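Local coordinates for Lin2111 protein (Listeria innocua, PDB 3EDP) that is of unknown function but, as a member of the GntR family with a UTRA domain, probably binds DNA to regulate transcription, at residues L140-L145 with Y221-A226. Sequence-based numbering, arbitrary orientation.
Sequences LDRLIL and YHYEDA
Asp141 OD2 accepts a hydrogen bond from His222 ND1 at 2.7 Å; the donor meets OD2 on its syn side, 32° out of the carboxylate plane. On the imidazole side the fit is flatter: OD2 lies only 4° out of the ring plane. CG of Asp141 is anti to the carbonyl carbon and beside the backbone N, and its carboxylate leans toward His222. The other ring nitrogen, NE2, donates to Glu224 OE2 at 2.7 Å, and with both N-H groups used the ring's rotation is fixed; two flanking carboxylates would be expected to favour a protonated imidazole. Asp141 and His222 form a non-hydrogen-bonded pair of an antiparallel ladder, CA to CA 4.5 Å, joining strands 137-146 and 215-225 inside the six-stranded sheet of the UTRA domain. Hydrogen-bonded pairs flank it. Arg142 and Tyr221 exchange two bonds, Arg142 N to Tyr221 O and Tyr221 N to Arg142 O, each 2.8 Å; Leu140 and Tyr223 form the other pair. On the face carrying these four side chains, Arg142 NH1 approaches Tyr221 CD2 to 3.8 Å, guanidinium and ring planes 58° apart, while Arg142 NH2 forms a salt bridge with Glu189. Beside them, Leu140 CD2 meets Tyr223 CD2 at 4.2 Å.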
ATOM      1  N   LEU A 140     -12.571   6.176  -8.412  1.00 32.32           N
ATOM      2  CA  LEU A 140     -12.693   7.355  -7.575  1.00 33.56           C
ATOM      3  C   LEU A 140     -11.854   7.173  -6.320  1.00 31.28           C
ATOM      4  O   LEU A 140     -11.928   6.138  -5.656  1.00 31.62           O
ATOM      5  CB  LEU A 140     -14.161   7.582  -7.207  1.00 33.86           C
ATOM      6  CG  LEU A 140     -14.448   8.654  -6.162  1.00 41.14           C
ATOM      7  CD1 LEU A 140     -14.191  10.020  -6.759  1.00 42.27           C
ATOM      8  CD2 LEU A 140     -15.891   8.548  -5.697  1.00 51.38           C
ATOM      9  N   ASP A 141     -11.046   8.174  -6.003  1.00 32.29           N
ATOM     10  CA  ASP A 141     -10.231   8.128  -4.799  1.00 32.91           C
ATOM     11  C   ASP A 141     -10.567   9.274  -3.875  1.00 32.87           C
ATOM     12  O   ASP A 141     -10.797  10.397  -4.319  1.00 31.03           O
ATOM     13  CB  ASP A 141      -8.736   8.163  -5.133  1.00 34.10           C
ATOM     14  CG  ASP A 141      -8.201   6.802  -5.521  1.00 40.84           C
ATOM     15  OD1 ASP A 141      -7.442   6.215  -4.722  1.00 39.59           O
ATOM     16  OD2 ASP A 141      -8.556   6.308  -6.611  1.00 43.66           O
ATOM     17  N   ARG A 142     -10.603   8.978  -2.582  1.00 27.73           N
ATOM     18  CA  ARG A 142     -10.721  10.018  -1.578  1.00 31.77           C
ATOM     19  C   ARG A 142      -9.604   9.853  -0.553  1.00 36.73           C
ATOM     20  O   ARG A 142      -9.379   8.757  -0.030  1.00 27.70           O
ATOM     21  CB  ARG A 142     -12.105  10.000  -0.924  1.00 35.66           C
ATOM     22  CG  ARG A 142     -12.143  10.613   0.468  1.00 48.55           C
ATOM     23  CD  ARG A 142     -13.335  11.552   0.656  1.00 62.89           C
ATOM     24  NE  ARG A 142     -14.499  11.177  -0.145  1.00 72.22           N
ATOM     25  CZ  ARG A 142     -15.212  10.065   0.026  1.00 78.66           C
ATOM     26  NH1 ARG A 142     -14.873   9.185   0.965  1.00 84.01           N
ATOM     27  NH2 ARG A 142     -16.256   9.821  -0.758  1.00 71.26           N
ATOM     28  N   LEU A 143      -8.894  10.949  -0.303  1.00 23.82           N
ATOM     29  CA  LEU A 143      -7.784  10.998   0.643  1.00 24.88           C
ATOM     30  C   LEU A 143      -8.093  11.966   1.779  1.00 31.75           C
ATOM     31  O   LEU A 143      -8.624  13.065   1.558  1.00 30.00           O
ATOM     32  CB  LEU A 143      -6.530  11.513  -0.051  1.00 31.69           C
ATOM     33  CG  LEU A 143      -5.546  10.582  -0.744  1.00 54.90           C
ATOM     34  CD1 LEU A 143      -6.173   9.951  -1.974  1.00 59.35           C
ATOM     35  CD2 LEU A 143      -4.298  11.377  -1.105  1.00 58.55           C
ATOM     36  N   ILE A 144      -7.740  11.560   2.989  1.00 25.14           N
ATOM     37  CA  ILE A 144      -7.889  12.398   4.163  1.00 27.24           C
ATOM     38  C   ILE A 144      -6.528  12.533   4.851  1.00 24.93           C
ATOM     39  O   ILE A 144      -5.922  11.534   5.233  1.00 29.58           O
ATOM     40  CB  ILE A 144      -8.911  11.803   5.146  1.00 27.58           C
ATOM     41  CG1 ILE A 144     -10.243  11.528   4.439  1.00 31.35           C
ATOM     42  CG2 ILE A 144      -9.109  12.736   6.341  1.00 25.31           C
ATOM     43  CD1 ILE A 144     -11.014  12.776   4.036  1.00 34.82           C
ATOM     44  N   LEU A 145      -6.049  13.766   4.984  1.00 25.87           N
ATOM     45  CA  LEU A 145      -4.758  14.061   5.612  1.00 25.43           C
ATOM     46  C   LEU A 145      -4.941  15.134   6.680  1.00 29.76           C
ATOM     47  O   LEU A 145      -5.280  16.262   6.360  1.00 31.61           O
ATOM     48  CB  LEU A 145      -3.774  14.601   4.575  1.00 26.11           C
ATOM     49  CG  LEU A 145      -3.462  13.796   3.311  1.00 38.13           C
ATOM     50  CD1 LEU A 145      -2.529  14.587   2.391  1.00 37.50           C
ATOM     51  CD2 LEU A 145      -2.837  12.480   3.671  1.00 29.88           C
ATOM     52  N   TYR A 221      -9.598   6.040   0.453  1.00 27.00           N
ATOM     53  CA  TYR A 221     -10.663   5.156   0.009  1.00 28.60           C
ATOM     54  C   TYR A 221     -10.606   5.141  -1.499  1.00 32.09           C
ATOM     55  O   TYR A 221     -10.610   6.190  -2.134  1.00 33.79           O
ATOM     56  CB  TYR A 221     -12.036   5.646   0.474  1.00 24.74           C
ATOM     57  CG  TYR A 221     -12.174   5.754   1.969  1.00 27.36           C
ATOM     58  CD1 TYR A 221     -12.245   4.617   2.763  1.00 34.76           C
ATOM     59  CD2 TYR A 221     -12.228   6.996   2.591  1.00 31.97           C
ATOM     60  CE1 TYR A 221     -12.369   4.713   4.142  1.00 35.55           C
ATOM     61  CE2 TYR A 221     -12.358   7.101   3.964  1.00 34.27           C
ATOM     62  CZ  TYR A 221     -12.433   5.956   4.733  1.00 39.09           C
ATOM     63  OH  TYR A 221     -12.560   6.058   6.097  1.00 42.89           O
ATOM     64  N   HIS A 222     -10.521   3.945  -2.068  1.00 28.01           N
ATOM     65  CA  HIS A 222     -10.459   3.788  -3.510  1.00 28.03           C
ATOM     66  C   HIS A 222     -11.638   2.927  -3.954  1.00 29.86           C
ATOM     67  O   HIS A 222     -11.923   1.893  -3.345  1.00 28.13           O
ATOM     68  CB  HIS A 222      -9.125   3.143  -3.905  1.00 22.51           C
ATOM     69  CG  HIS A 222      -9.055   2.733  -5.342  1.00 31.64           C
ATOM     70  ND1 HIS A 222      -8.814   3.631  -6.362  1.00 36.45           N
ATOM     71  CD2 HIS A 222      -9.190   1.522  -5.934  1.00 33.46           C
ATOM     72  CE1 HIS A 222      -8.806   2.992  -7.519  1.00 36.05           C
ATOM     73  NE2 HIS A 222      -9.032   1.711  -7.287  1.00 36.17           N
ATOM     74  N   TYR A 223     -12.326   3.359  -5.002  1.00 25.79           N
ATOM     75  CA  TYR A 223     -13.532   2.672  -5.461  1.00 27.45           C
ATOM     76  C   TYR A 223     -13.386   2.239  -6.908  1.00 35.54           C
ATOM     77  O   TYR A 223     -12.914   3.015  -7.747  1.00 26.82           O
ATOM     78  CB  TYR A 223     -14.752   3.593  -5.361  1.00 32.20           C
ATOM     79  CG  TYR A 223     -15.059   4.101  -3.969  1.00 36.21           C
ATOM     80  CD1 TYR A 223     -15.962   3.434  -3.151  1.00 32.16           C
ATOM     81  CD2 TYR A 223     -14.455   5.254  -3.481  1.00 33.34           C
ATOM     82  CE1 TYR A 223     -16.255   3.900  -1.886  1.00 36.49           C
ATOM     83  CE2 TYR A 223     -14.736   5.723  -2.214  1.00 31.58           C
ATOM     84  CZ  TYR A 223     -15.637   5.043  -1.422  1.00 36.32           C
ATOM     85  OH  TYR A 223     -15.929   5.506  -0.164  1.00 40.40           O
ATOM     86  N   GLU A 224     -13.812   1.011  -7.201  1.00 26.91           N
ATOM     87  CA  GLU A 224     -13.805   0.498  -8.567  1.00 27.72           C
ATOM     88  C   GLU A 224     -15.085  -0.268  -8.846  1.00 30.28           C
ATOM     89  O   GLU A 224     -15.613  -0.959  -7.973  1.00 34.97           O
ATOM     90  CB  GLU A 224     -12.637  -0.463  -8.794  1.00 30.31           C
ATOM     91  CG  GLU A 224     -11.268   0.173  -8.796  1.00 47.01           C
ATOM     92  CD  GLU A 224     -10.150  -0.849  -9.000  1.00 49.01           C
ATOM     93  OE1 GLU A 224     -10.447  -2.031  -9.303  1.00 50.91           O
ATOM     94  OE2 GLU A 224      -8.971  -0.468  -8.863  1.00 41.34           O
ATOM     95  N   ASP A 225     -15.563  -0.153 -10.077  1.00 29.95           N
ATOM     96  CA  ASP A 225     -16.699  -0.924 -10.555  1.00 29.25           C
ATOM     97  C   ASP A 225     -16.408  -2.424 -10.348  1.00 30.59           C
ATOM     98  O   ASP A 225     -15.362  -2.915 -10.751  1.00 28.78           O
ATOM     99  CB  ASP A 225     -16.918  -0.603 -12.035  1.00 36.20           C
ATOM    100  CG  ASP A 225     -18.144  -1.282 -12.613  1.00 44.54           C
ATOM    101  OD1 ASP A 225     -18.802  -2.076 -11.904  1.00 40.16           O
ATOM    102  OD2 ASP A 225     -18.442  -1.014 -13.795  1.00 49.14           O
ATOM    103  N   ALA A 226     -17.318  -3.139  -9.695  1.00 29.17           N
ATOM    104  CA  ALA A 226     -17.112  -4.565  -9.437  1.00 30.40           C
ATOM    105  C   ALA A 226     -17.831  -5.467 -10.451  1.00 32.35           C
ATOM    106  O   ALA A 226     -17.781  -6.686 -10.346  1.00 37.22           O
ATOM    107  CB  ALA A 226     -17.536  -4.920  -8.010  1.00 28.96           C
TER